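Local atomic coordinates of tubulin-like protein CetZ (Methanosaeta thermophila, PDB entry 3ZID), a protein that binds GTP and has GTPase activity as a tubulin/FtsZ-like cytoskeletal protein, and is probably involved in controlling the shape of archaeal cells. Residues Leu2-Leu7 with Phe103-Val108; Asn134-Pro139 with Gly219-Val224; Glu167-Ile172 with Val224-Leu229. All blocks are in the same frame, centred on the assembly; numbering follows the deposited sequence.

Overall arrangement
All three contacts are buried, but they stand at different levels of the fold. Contact 1 lies within the parallel GTPase sheet, pairing strands 3-9 and 105-111 through backbone bonds and apolar side chains. Contact 2 sits one strand further along, where strand 136-143, bonded to 105-111, receives helix 219-225 on one face; there a lysine-threonine bond and a valine-phenylalanine touch replace backbone pairing. Contact 3 takes up the end of the same helix, sharing Val224 with contact 2, and meets the loop before edge strand 172-175 through a glycine, a water and a weak amide-carboxylate bond. Asp169 joins contacts 2 and 3, reaching both Ile137 N and Lys222.

Contact 1: Leu2-Leu7 with Phe103-Val108; sequences LNVLML and FDLIFV
Asn3 O is gripped by two backbone N-H groups at the start of a parallel strand pair in the Rossmann-like sheet of the tubulin/FtsZ GTPase domain. Asp104 N reaches Asn3 O at 2.8 Å on a lone pair in the carbonyl plane, while Leu105 N comes nearly along the C=O axis. The aspartate returns the grip: its OD2 takes Asn3 N at 2.9 Å in an almost straight bond (171°), met from above the carboxylate plane, and a weak bond from Asn3 ND2 at 3.3 Å. The amide's OD1 is held by Arg42 of strand 42-49. Regular pairing follows, with Leu5 N bonded to Leu105 O, Phe107 N to Leu5 O and Leu7 N to Phe107 O, each at 2.8 Å. On the face carrying Val4, Met6, Leu105 and Phe107, the Phe107 ring turns its edge to Val4 CG1 and Met6 CG, and helix 186-210 touches Met6 and Phe107. On the Leu5 side, Leu5 CB sits over the Phe103 ring centre, 3.6 Å from the centroid, in a CH-pi contact. Leu5 CG, anti to the backbone N (chi1 176°), brings Leu5 CD2 against Phe103 CE2 and Leu5 CD1 to 3.9 Å from Phe103 CZ.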
ATOM      1  N   LEU A   2       7.607  20.336   6.278  1.00 47.02           N
ATOM      2  CA  LEU A   2       7.848  18.936   5.996  1.00 42.71           C
ATOM      3  C   LEU A   2       8.099  18.780   4.506  1.00 31.02           C
ATOM      4  O   LEU A   2       7.283  19.212   3.704  1.00 30.75           O
ATOM      5  CB  LEU A   2       6.634  18.116   6.429  1.00 44.97           C
ATOM      6  CG  LEU A   2       6.833  16.605   6.553  1.00 50.37           C
ATOM      7  CD1 LEU A   2       8.029  16.293   7.438  1.00 55.41           C
ATOM      8  CD2 LEU A   2       5.566  15.949   7.088  1.00 46.78           C
ATOM      9  N   ASN A   3       9.242  18.221   4.127  1.00 29.41           N
ATOM     10  CA  ASN A   3       9.485  17.892   2.726  1.00 26.64           C
ATOM     11  C   ASN A   3       9.041  16.470   2.433  1.00 28.87           C
ATOM     12  O   ASN A   3       9.640  15.511   2.920  1.00 23.72           O
ATOM     13  CB  ASN A   3      10.963  18.046   2.377  1.00 29.05           C
ATOM     14  CG  ASN A   3      11.437  19.475   2.491  1.00 42.41           C
ATOM     15  OD1 ASN A   3      11.200  20.292   1.603  1.00 45.11           O
ATOM     16  ND2 ASN A   3      12.104  19.789   3.596  1.00 46.75           N
ATOM     17  N   VAL A   4       8.001  16.339   1.619  1.00 25.32           N
ATOM     18  CA  VAL A   4       7.416  15.040   1.355  1.00 22.40           C
ATOM     19  C   VAL A   4       7.583  14.682  -0.106  1.00 20.52           C
ATOM     20  O   VAL A   4       7.304  15.488  -0.994  1.00 21.85           O
ATOM     21  CB  VAL A   4       5.909  15.013   1.712  1.00 23.51           C
ATOM     22  CG1 VAL A   4       5.329  13.590   1.540  1.00 15.91           C
ATOM     23  CG2 VAL A   4       5.693  15.521   3.133  1.00 23.53           C
ATOM     24  N   LEU A   5       8.030  13.463  -0.355  1.00 20.84           N
ATOM     25  CA  LEU A   5       8.097  12.960  -1.716  1.00 16.94           C
ATOM     26  C   LEU A   5       7.111  11.817  -1.842  1.00 21.14           C
ATOM     27  O   LEU A   5       7.097  10.905  -1.008  1.00 24.90           O
ATOM     28  CB  LEU A   5       9.522  12.478  -2.033  1.00 17.99           C
ATOM     29  CG  LEU A   5       9.728  11.828  -3.407  1.00 26.14           C
ATOM     30  CD1 LEU A   5       9.431  12.818  -4.526  1.00 18.95           C
ATOM     31  CD2 LEU A   5      11.152  11.284  -3.550  1.00 31.93           C
ATOM     32  N   MET A   6       6.266  11.860  -2.865  1.00 23.12           N
ATOM     33  CA  MET A   6       5.385  10.722  -3.148  1.00 19.54           C
ATOM     34  C   MET A   6       5.674  10.158  -4.528  1.00 23.59           C
ATOM     35  O   MET A   6       5.680  10.904  -5.509  1.00 19.97           O
ATOM     36  CB  MET A   6       3.928  11.109  -3.010  1.00 18.35           C
ATOM     37  CG  MET A   6       3.647  11.705  -1.631  1.00 26.79           C
ATOM     38  SD  MET A   6       1.921  12.084  -1.362  1.00 34.42           S
ATOM     39  CE  MET A   6       1.253  10.465  -1.017  1.00 30.09           C
ATOM     40  N   LEU A   7       5.961   8.858  -4.573  1.00 15.91           N
ATOM     41  CA  LEU A   7       6.345   8.150  -5.801  1.00 17.94           C
ATOM     42  C   LEU A   7       5.307   7.091  -6.115  1.00 22.78           C
ATOM     43  O   LEU A   7       5.152   6.136  -5.350  1.00 28.91           O
ATOM     44  CB  LEU A   7       7.680   7.446  -5.586  1.00 20.32           C
ATOM     45  CG  LEU A   7       8.824   8.362  -5.189  1.00 25.51           C
ATOM     46  CD1 LEU A   7      10.091   7.566  -4.911  1.00 28.93           C
ATOM     47  CD2 LEU A   7       9.052   9.369  -6.297  1.00 25.47           C
ATOM     48  N   PHE A 103      14.256  15.459   1.202  1.00 33.73           N
ATOM     49  CA  PHE A 103      12.960  15.041   1.713  1.00 30.29           C
ATOM     50  C   PHE A 103      13.103  14.440   3.082  1.00 23.91           C
ATOM     51  O   PHE A 103      14.069  13.736   3.357  1.00 30.62           O
ATOM     52  CB  PHE A 103      12.323  14.030   0.775  1.00 26.76           C
ATOM     53  CG  PHE A 103      12.119  14.564  -0.589  1.00 28.62           C
ATOM     54  CD1 PHE A 103      11.106  15.485  -0.834  1.00 31.39           C
ATOM     55  CD2 PHE A 103      12.976  14.211  -1.613  1.00 25.92           C
ATOM     56  CE1 PHE A 103      10.925  16.010  -2.091  1.00 32.43           C
ATOM     57  CE2 PHE A 103      12.801  14.722  -2.866  1.00 28.95           C
ATOM     58  CZ  PHE A 103      11.772  15.632  -3.111  1.00 30.06           C
ATOM     59  N   ASP A 104      12.116  14.703   3.929  1.00 24.01           N
ATOM     60  CA  ASP A 104      12.074  14.118   5.252  1.00 24.47           C
ATOM     61  C   ASP A 104      11.212  12.849   5.254  1.00 21.23           C
ATOM     62  O   ASP A 104      11.374  11.973   6.093  1.00 19.34           O
ATOM     63  CB  ASP A 104      11.495  15.135   6.228  1.00 26.70           C
ATOM     64  CG  ASP A 104      12.135  16.512   6.085  1.00 33.76           C
ATOM     65  OD1 ASP A 104      13.382  16.610   6.163  1.00 38.21           O
ATOM     66  OD2 ASP A 104      11.383  17.492   5.889  1.00 32.68           O
ATOM     67  N   LEU A 105      10.284  12.767   4.319  1.00 18.14           N
ATOM     68  CA  LEU A 105       9.284  11.713   4.335  1.00 22.34           C
ATOM     69  C   LEU A 105       9.001  11.278   2.905  1.00 21.34           C
ATOM     70  O   LEU A 105       8.683  12.097   2.047  1.00 20.27           O
ATOM     71  CB  LEU A 105       8.001  12.242   5.003  1.00 18.52           C
ATOM     72  CG  LEU A 105       6.774  11.335   5.048  1.00 14.75           C
ATOM     73  CD1 LEU A 105       7.061  10.059   5.821  1.00 21.97           C
ATOM     74  CD2 LEU A 105       5.608  12.090   5.694  1.00 18.53           C
ATOM     75  N   ILE A 106       9.096   9.984   2.650  1.00 21.29           N
ATOM     76  CA  ILE A 106       8.910   9.478   1.296  1.00 20.54           C
ATOM     77  C   ILE A 106       7.889   8.362   1.288  1.00 22.07           C
ATOM     78  O   ILE A 106       8.011   7.386   2.033  1.00 24.49           O
ATOM     79  CB  ILE A 106      10.269   8.984   0.672  1.00 26.82           C
ATOM     80  CG1 ILE A 106      11.349  10.083   0.763  1.00 26.49           C
ATOM     81  CG2 ILE A 106      10.079   8.540  -0.774  1.00 22.67           C
ATOM     82  CD1 ILE A 106      12.751   9.671   0.211  1.00 20.16           C
ATOM     83  N   PHE A 107       6.866   8.521   0.463  1.00 15.23           N
ATOM     84  CA  PHE A 107       5.906   7.452   0.227  1.00 14.73           C
ATOM     85  C   PHE A 107       6.176   6.800  -1.101  1.00 21.49           C
ATOM     86  O   PHE A 107       6.285   7.483  -2.114  1.00 22.61           O
ATOM     87  CB  PHE A 107       4.474   7.978   0.281  1.00 13.99           C
ATOM     88  CG  PHE A 107       4.061   8.449   1.657  1.00 19.06           C
ATOM     89  CD1 PHE A 107       3.774   7.533   2.662  1.00 19.09           C
ATOM     90  CD2 PHE A 107       3.985   9.807   1.952  1.00 25.69           C
ATOM     91  CE1 PHE A 107       3.382   7.954   3.952  1.00 13.33           C
ATOM     92  CE2 PHE A 107       3.582  10.248   3.224  1.00 20.03           C
ATOM     93  CZ  PHE A 107       3.300   9.323   4.233  1.00 16.03           C
ATOM     94  N   VAL A 108       6.311   5.474  -1.080  1.00 21.60           N
ATOM     95  CA  VAL A 108       6.464   4.682  -2.305  1.00 18.77           C
ATOM     96  C   VAL A 108       5.227   3.818  -2.494  1.00 19.85           C
ATOM     97  O   VAL A 108       4.988   2.868  -1.752  1.00 21.76           O
ATOM     98  CB  VAL A 108       7.728   3.810  -2.286  1.00 16.76           C
ATOM     99  CG1 VAL A 108       7.867   3.054  -3.599  1.00 18.15           C
ATOM    100  CG2 VAL A 108       8.961   4.691  -2.065  1.00 18.65           C
TER

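Contact 2: Asn134-Pro139 with Gly219-Val224; sequences NATIVP and GDFKTV
Lys222 bends its side chain twice to meet the strand. CG starts anti to the carbonyl carbon and the chain runs extended through chi2, then bends at chi3 (76°) and chi4 (61°), so that NZ comes tip to tip with the Thr136 side chain and donates to Thr136 OG1 at 3.1 Å. The bend wraps the methylenes round the same hydroxyl, with Lys222 CD 3.2 Å from Thr136 OG1. The stronger partner of the ammonium group is Asp169, by a salt bridge, so the threonine is a second hold that would help fix where the charge sits. Thr136 OG1 stands beside the backbone N, while CG2, anti to that N, lies between the two helix residues, against Lys222 CG and 4.2 Å from Phe221 CE2. Phe221 has CG anti to its backbone N (chi1 177°), which sends the ring toward the strand until CE2 meets Val138 CG2 end on, at 3.9 Å. The short axes of 136-139 and 219-224 are inclined to each other and come within 10.2 Å at closest. The Phe221 and Val224 side chains also touch Val319 of the mixed sheet's strand 315-322, so the helix bridges both sheets, as in the two-domain tubulin/FtsZ fold.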
ATOM      1  N   ASN A 134      18.340  10.040   6.737  1.00 42.71           N
ATOM      2  CA  ASN A 134      17.525  10.560   7.815  1.00 44.57           C
ATOM      3  C   ASN A 134      16.028  10.501   7.493  1.00 42.10           C
ATOM      4  O   ASN A 134      15.194  10.830   8.334  1.00 38.70           O
ATOM      5  CB  ASN A 134      17.957  11.982   8.149  1.00 51.07           C
ATOM      6  CG  ASN A 134      19.403  12.056   8.622  1.00 60.41           C
ATOM      7  OD1 ASN A 134      19.882  11.181   9.343  1.00 62.14           O
ATOM      8  ND2 ASN A 134      20.103  13.107   8.216  1.00 61.90           N
ATOM      9  N   ALA A 135      15.689  10.081   6.278  1.00 42.48           N
ATOM     10  CA  ALA A 135      14.290  10.082   5.845  1.00 38.43           C
ATOM     11  C   ALA A 135      13.443   8.932   6.386  1.00 34.53           C
ATOM     12  O   ALA A 135      13.932   7.832   6.627  1.00 37.65           O
ATOM     13  CB  ALA A 135      14.212  10.103   4.325  1.00 37.21           C
ATOM     14  N   THR A 136      12.158   9.207   6.559  1.00 25.83           N
ATOM     15  CA  THR A 136      11.186   8.183   6.868  1.00 24.67           C
ATOM     16  C   THR A 136      10.621   7.735   5.527  1.00 24.76           C
ATOM     17  O   THR A 136      10.056   8.546   4.781  1.00 23.68           O
ATOM     18  CB  THR A 136      10.079   8.738   7.731  1.00 31.69           C
ATOM     19  OG1 THR A 136      10.627   9.156   8.981  1.00 42.51           O
ATOM     20  CG2 THR A 136       8.981   7.683   7.954  1.00 28.79           C
ATOM     21  N   ILE A 137      10.820   6.465   5.192  1.00 26.95           N
ATOM     22  CA  ILE A 137      10.421   5.940   3.883  1.00 22.70           C
ATOM     23  C   ILE A 137       9.359   4.876   4.073  1.00 25.65           C
ATOM     24  O   ILE A 137       9.609   3.858   4.709  1.00 26.01           O
ATOM     25  CB  ILE A 137      11.610   5.361   3.122  1.00 24.05           C
ATOM     26  CG1 ILE A 137      12.726   6.407   3.028  1.00 25.39           C
ATOM     27  CG2 ILE A 137      11.178   4.896   1.735  1.00 26.28           C
ATOM     28  CD1 ILE A 137      13.934   5.999   2.205  1.00 27.46           C
ATOM     29  N   VAL A 138       8.171   5.124   3.532  1.00 20.73           N
ATOM     30  CA  VAL A 138       7.018   4.278   3.806  1.00 22.98           C
ATOM     31  C   VAL A 138       6.402   3.718   2.533  1.00 22.53           C
ATOM     32  O   VAL A 138       5.820   4.451   1.725  1.00 20.36           O
ATOM     33  CB  VAL A 138       5.937   5.077   4.546  1.00 27.27           C
ATOM     34  CG1 VAL A 138       4.681   4.234   4.743  1.00 29.74           C
ATOM     35  CG2 VAL A 138       6.481   5.594   5.883  1.00 26.45           C
ATOM     36  N   PRO A 139       6.543   2.403   2.328  1.00 19.71           N
ATOM     37  CA  PRO A 139       5.798   1.854   1.198  1.00 22.96           C
ATOM     38  C   PRO A 139       4.297   1.729   1.483  1.00 16.35           C
ATOM     39  O   PRO A 139       3.852   1.415   2.600  1.00 19.66           O
ATOM     40  CB  PRO A 139       6.443   0.470   0.984  1.00 24.87           C
ATOM     41  CG  PRO A 139       7.089   0.140   2.254  1.00 24.00           C
ATOM     42  CD  PRO A 139       7.533   1.451   2.857  1.00 24.43           C
ATOM     43  N   GLY A 219       8.920  11.112  14.737  1.00 35.11           N
ATOM     44  CA  GLY A 219       9.380  10.075  15.645  1.00 35.45           C
ATOM     45  C   GLY A 219       8.319   9.094  16.081  1.00 36.52           C
ATOM     46  O   GLY A 219       8.526   7.876  16.029  1.00 38.36           O
ATOM     47  N   ASP A 220       7.184   9.633  16.526  1.00 31.13           N
ATOM     48  CA  ASP A 220       6.070   8.811  16.986  1.00 37.37           C
ATOM     49  C   ASP A 220       5.497   7.961  15.851  1.00 31.36           C
ATOM     50  O   ASP A 220       5.245   6.763  16.006  1.00 25.79           O
ATOM     51  CB  ASP A 220       4.982   9.676  17.622  1.00 43.42           C
ATOM     52  CG  ASP A 220       5.438  10.330  18.921  1.00 54.85           C
ATOM     53  OD1 ASP A 220       6.639  10.229  19.262  1.00 55.97           O
ATOM     54  OD2 ASP A 220       4.592  10.945  19.604  1.00 60.25           O
ATOM     55  N   PHE A 221       5.342   8.580  14.695  1.00 27.39           N
ATOM     56  CA  PHE A 221       4.894   7.868  13.511  1.00 25.82           C
ATOM     57  C   PHE A 221       5.861   6.722  13.176  1.00 24.68           C
ATOM     58  O   PHE A 221       5.442   5.577  12.967  1.00 23.33           O
ATOM     59  CB  PHE A 221       4.744   8.850  12.349  1.00 18.29           C
ATOM     60  CG  PHE A 221       4.348   8.205  11.060  1.00 21.22           C
ATOM     61  CD1 PHE A 221       3.121   7.570  10.935  1.00 22.37           C
ATOM     62  CD2 PHE A 221       5.182   8.272   9.958  1.00 23.40           C
ATOM     63  CE1 PHE A 221       2.751   6.970   9.734  1.00 25.81           C
ATOM     64  CE2 PHE A 221       4.816   7.686   8.754  1.00 29.01           C
ATOM     65  CZ  PHE A 221       3.603   7.029   8.642  1.00 25.93           C
ATOM     66  N   LYS A 222       7.155   7.013  13.159  1.00 27.69           N
ATOM     67  CA  LYS A 222       8.131   5.965  12.883  1.00 30.93           C
ATOM     68  C   LYS A 222       8.040   4.853  13.909  1.00 29.94           C
ATOM     69  O   LYS A 222       8.132   3.680  13.559  1.00 35.27           O
ATOM     70  CB  LYS A 222       9.557   6.518  12.862  1.00 39.89           C
ATOM     71  CG  LYS A 222       9.848   7.489  11.746  1.00 43.47           C
ATOM     72  CD  LYS A 222      11.207   8.133  11.949  1.00 42.31           C
ATOM     73  CE  LYS A 222      12.328   7.168  11.594  1.00 44.29           C
ATOM     74  NZ  LYS A 222      12.267   6.753  10.169  1.00 33.48           N
ATOM     75  N   THR A 223       7.868   5.224  15.174  1.00 29.57           N
ATOM     76  CA  THR A 223       7.763   4.246  16.268  1.00 30.39           C
ATOM     77  C   THR A 223       6.626   3.244  16.038  1.00 28.97           C
ATOM     78  O   THR A 223       6.787   2.043  16.263  1.00 39.41           O
ATOM     79  CB  THR A 223       7.554   4.954  17.633  1.00 37.12           C
ATOM     80  OG1 THR A 223       8.742   5.673  17.998  1.00 42.71           O
ATOM     81  CG2 THR A 223       7.210   3.952  18.724  1.00 22.67           C
ATOM     82  N   VAL A 224       5.469   3.747  15.624  1.00 24.61           N
ATOM     83  CA  VAL A 224       4.344   2.897  15.255  1.00 24.09           C
ATOM     84  C   VAL A 224       4.695   2.020  14.044  1.00 21.82           C
ATOM     85  O   VAL A 224       4.578   0.810  14.106  1.00 29.95           O
ATOM     86  CB  VAL A 224       3.074   3.736  14.966  1.00 24.13           C
ATOM     87  CG1 VAL A 224       1.973   2.859  14.397  1.00 24.46           C
ATOM     88  CG2 VAL A 224       2.599   4.426  16.243  1.00 24.27           C
TER

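Contact 3: Glu167-Ile172 with Val224-Leu229; sequences EADGMI and VMNGGL
Gly170 presses its bare CA against a helix-end carbonyl, 3.1 Å from Met225 O, at a place where a CB would collide with that oxygen. Its positive phi (82°) points to the same requirement, since a side chain would also jam against the preceding carbonyl. In the tubulin/FtsZ fold this is where the loop between helix 150-165 and edge strand 172-175 of the GTPase sheet passes the end of helix 219-225. Water 1 completes the junction, accepting from Met171 N at 3.2 Å and donating to Met225 O at 3.1 Å. One residue earlier, Asp169 is the centre of an inverse gamma turn, and its carboxylate splits its duties: OD2 takes the backbone N-H of Ile137, while OD1, already paired with Lys222, also accepts a long, weak but straight bond from Asn226 ND2, 3.4 Å from Asp169 OD1 at 169°. The amide and carboxylate planes stand 55° apart, and the other end of the amide rests on the loop backbone, with Asn226 OD1 3.2 Å from Asp169 CA. An alanine in place of Asn226 would lose both touches and would probably leave the Asp169 carboxylate less firmly steadied on this side. Asp169 O, buried without a polar partner, faces methionine carbons instead, 3.4 Å from Met225 CB. The Met225 chain bends at both chi2 and chi3, curling its end round toward the coming strand, where Met225 CE lies 3.9 Å from Ile172 CG1.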
ATOM      1  N   GLU A 167      14.017  -3.208   4.593  1.00 31.68           N
ATOM      2  CA  GLU A 167      13.988  -2.493   5.870  1.00 35.17           C
ATOM      3  C   GLU A 167      13.560  -1.028   5.748  1.00 37.62           C
ATOM      4  O   GLU A 167      14.226  -0.119   6.242  1.00 38.08           O
ATOM      5  CB  GLU A 167      15.354  -2.572   6.562  1.00 48.27           C
ATOM      6  CG  GLU A 167      15.649  -3.912   7.215  1.00 61.83           C
ATOM      7  CD  GLU A 167      17.032  -3.969   7.846  1.00 73.85           C
ATOM      8  OE1 GLU A 167      17.873  -3.092   7.534  1.00 79.70           O
ATOM      9  OE2 GLU A 167      17.277  -4.893   8.654  1.00 73.11           O
ATOM     10  N   ALA A 168      12.413  -0.818   5.125  1.00 34.87           N
ATOM     11  CA  ALA A 168      11.787   0.490   5.095  1.00 37.63           C
ATOM     12  C   ALA A 168      11.195   0.787   6.469  1.00 40.64           C
ATOM     13  O   ALA A 168      11.289  -0.035   7.366  1.00 40.85           O
ATOM     14  CB  ALA A 168      10.719   0.521   4.039  1.00 35.43           C
ATOM     15  N   ASP A 169      10.576   1.952   6.637  1.00 37.90           N
ATOM     16  CA  ASP A 169       9.906   2.257   7.892  1.00 34.88           C
ATOM     17  C   ASP A 169       8.466   1.771   7.871  1.00 38.77           C
ATOM     18  O   ASP A 169       7.526   2.548   7.716  1.00 48.69           O
ATOM     19  CB  ASP A 169       9.973   3.756   8.185  1.00 30.51           C
ATOM     20  CG  ASP A 169      11.395   4.265   8.213  1.00 43.05           C
ATOM     21  OD1 ASP A 169      12.117   3.942   9.185  1.00 50.36           O
ATOM     22  OD2 ASP A 169      11.805   4.945   7.251  1.00 43.72           O
ATOM     23  N   GLY A 170       8.285   0.467   7.984  1.00 27.92           N
ATOM     24  CA  GLY A 170       6.934  -0.040   8.049  1.00 26.87           C
ATOM     25  C   GLY A 170       6.386  -0.142   6.650  1.00 29.74           C
ATOM     26  O   GLY A 170       7.090   0.062   5.662  1.00 41.37           O
ATOM     27  N   MET A 171       5.120  -0.477   6.566  1.00 24.93           N
ATOM     28  CA  MET A 171       4.491  -0.641   5.286  1.00 25.99           C
ATOM     29  C   MET A 171       3.009  -0.482   5.500  1.00 25.45           C
ATOM     30  O   MET A 171       2.444  -1.039   6.447  1.00 27.35           O
ATOM     31  CB  MET A 171       4.851  -2.022   4.729  1.00 27.29           C
ATOM     32  CG  MET A 171       3.893  -2.597   3.746  1.00 38.29           C
ATOM     33  SD  MET A 171       4.673  -3.882   2.752  1.00 42.06           S
ATOM     34  CE  MET A 171       5.640  -4.760   3.961  1.00 26.43           C
ATOM     35  N   ILE A 172       2.373   0.333   4.671  1.00 17.97           N
ATOM     36  CA  ILE A 172       0.922   0.408   4.768  1.00 17.99           C
ATOM     37  C   ILE A 172       0.245  -0.540   3.792  1.00 19.10           C
ATOM     38  O   ILE A 172       0.378  -0.402   2.580  1.00 19.68           O
ATOM     39  CB  ILE A 172       0.411   1.802   4.536  1.00 13.91           C
ATOM     40  CG1 ILE A 172       0.718   2.648   5.784  1.00 24.48           C
ATOM     41  CG2 ILE A 172      -1.106   1.774   4.324  1.00 13.63           C
ATOM     42  CD1 ILE A 172       0.978   4.098   5.501  1.00 33.64           C
ATOM     43  N   VAL A 224       5.469   3.747  15.624  1.00 24.61           N
ATOM     44  CA  VAL A 224       4.344   2.897  15.255  1.00 24.09           C
ATOM     45  C   VAL A 224       4.695   2.020  14.044  1.00 21.82           C
ATOM     46  O   VAL A 224       4.578   0.810  14.106  1.00 29.95           O
ATOM     47  CB  VAL A 224       3.074   3.736  14.966  1.00 24.13           C
ATOM     48  CG1 VAL A 224       1.973   2.859  14.397  1.00 24.46           C
ATOM     49  CG2 VAL A 224       2.599   4.426  16.243  1.00 24.27           C
ATOM     50  N   MET A 225       5.180   2.631  12.965  1.00 22.87           N
ATOM     51  CA  MET A 225       5.386   1.920  11.704  1.00 24.76           C
ATOM     52  C   MET A 225       6.427   0.818  11.818  1.00 30.91           C
ATOM     53  O   MET A 225       6.360  -0.193  11.120  1.00 35.51           O
ATOM     54  CB  MET A 225       5.812   2.895  10.601  1.00 30.62           C
ATOM     55  CG  MET A 225       4.784   3.981  10.267  1.00 37.09           C
ATOM     56  SD  MET A 225       3.303   3.243   9.563  1.00 33.15           S
ATOM     57  CE  MET A 225       3.968   2.680   8.011  1.00 32.23           C
ATOM     58  N   ASN A 226       7.381   1.008  12.716  1.00 27.50           N
ATOM     59  CA  ASN A 226       8.451   0.037  12.896  1.00 28.75           C
ATOM     60  C   ASN A 226       8.181  -0.965  14.000  1.00 31.10           C
ATOM     61  O   ASN A 226       9.058  -1.718  14.381  1.00 38.07           O
ATOM     62  CB  ASN A 226       9.779   0.743  13.125  1.00 36.24           C
ATOM     63  CG  ASN A 226      10.284   1.428  11.881  1.00 46.21           C
ATOM     64  OD1 ASN A 226      10.147   0.901  10.784  1.00 54.62           O
ATOM     65  ND2 ASN A 226      10.832   2.625  12.036  1.00 53.82           N
ATOM     66  N   GLY A 227       6.960  -0.989  14.512  1.00 37.30           N
ATOM     67  CA  GLY A 227       6.636  -1.943  15.556  1.00 37.99           C
ATOM     68  C   GLY A 227       6.260  -3.297  14.975  1.00 33.89           C
ATOM     69  O   GLY A 227       6.009  -3.422  13.777  1.00 28.25           O
ATOM     70  N   GLY A 228       6.250  -4.318  15.822  1.00 37.43           N
ATOM     71  CA  GLY A 228       5.706  -5.613  15.460  1.00 32.46           C
ATOM     72  C   GLY A 228       6.237  -6.188  14.156  1.00 31.93           C
ATOM     73  O   GLY A 228       7.446  -6.311  13.983  1.00 36.49           O
ATOM     74  N   LEU A 229       5.327  -6.507  13.236  1.00 27.43           N
ATOM     75  CA  LEU A 229       5.667  -7.063  11.913  1.00 30.60           C
ATOM     76  C   LEU A 229       6.268  -6.066  10.939  1.00 30.15           C
ATOM     77  O   LEU A 229       6.677  -6.458   9.848  1.00 28.24           O
ATOM     78  CB  LEU A 229       4.418  -7.605  11.216  1.00 30.46           C
ATOM     79  CG  LEU A 229       3.602  -8.739  11.811  1.00 34.21           C
ATOM     80  CD1 LEU A 229       2.398  -8.953  10.919  1.00 34.46           C
ATOM     81  CD2 LEU A 229       4.439 -10.001  11.922  1.00 32.96           C
TER
HETATM   82  O   HOH W   1       3.776  -0.468   9.475  1.00 40.13           O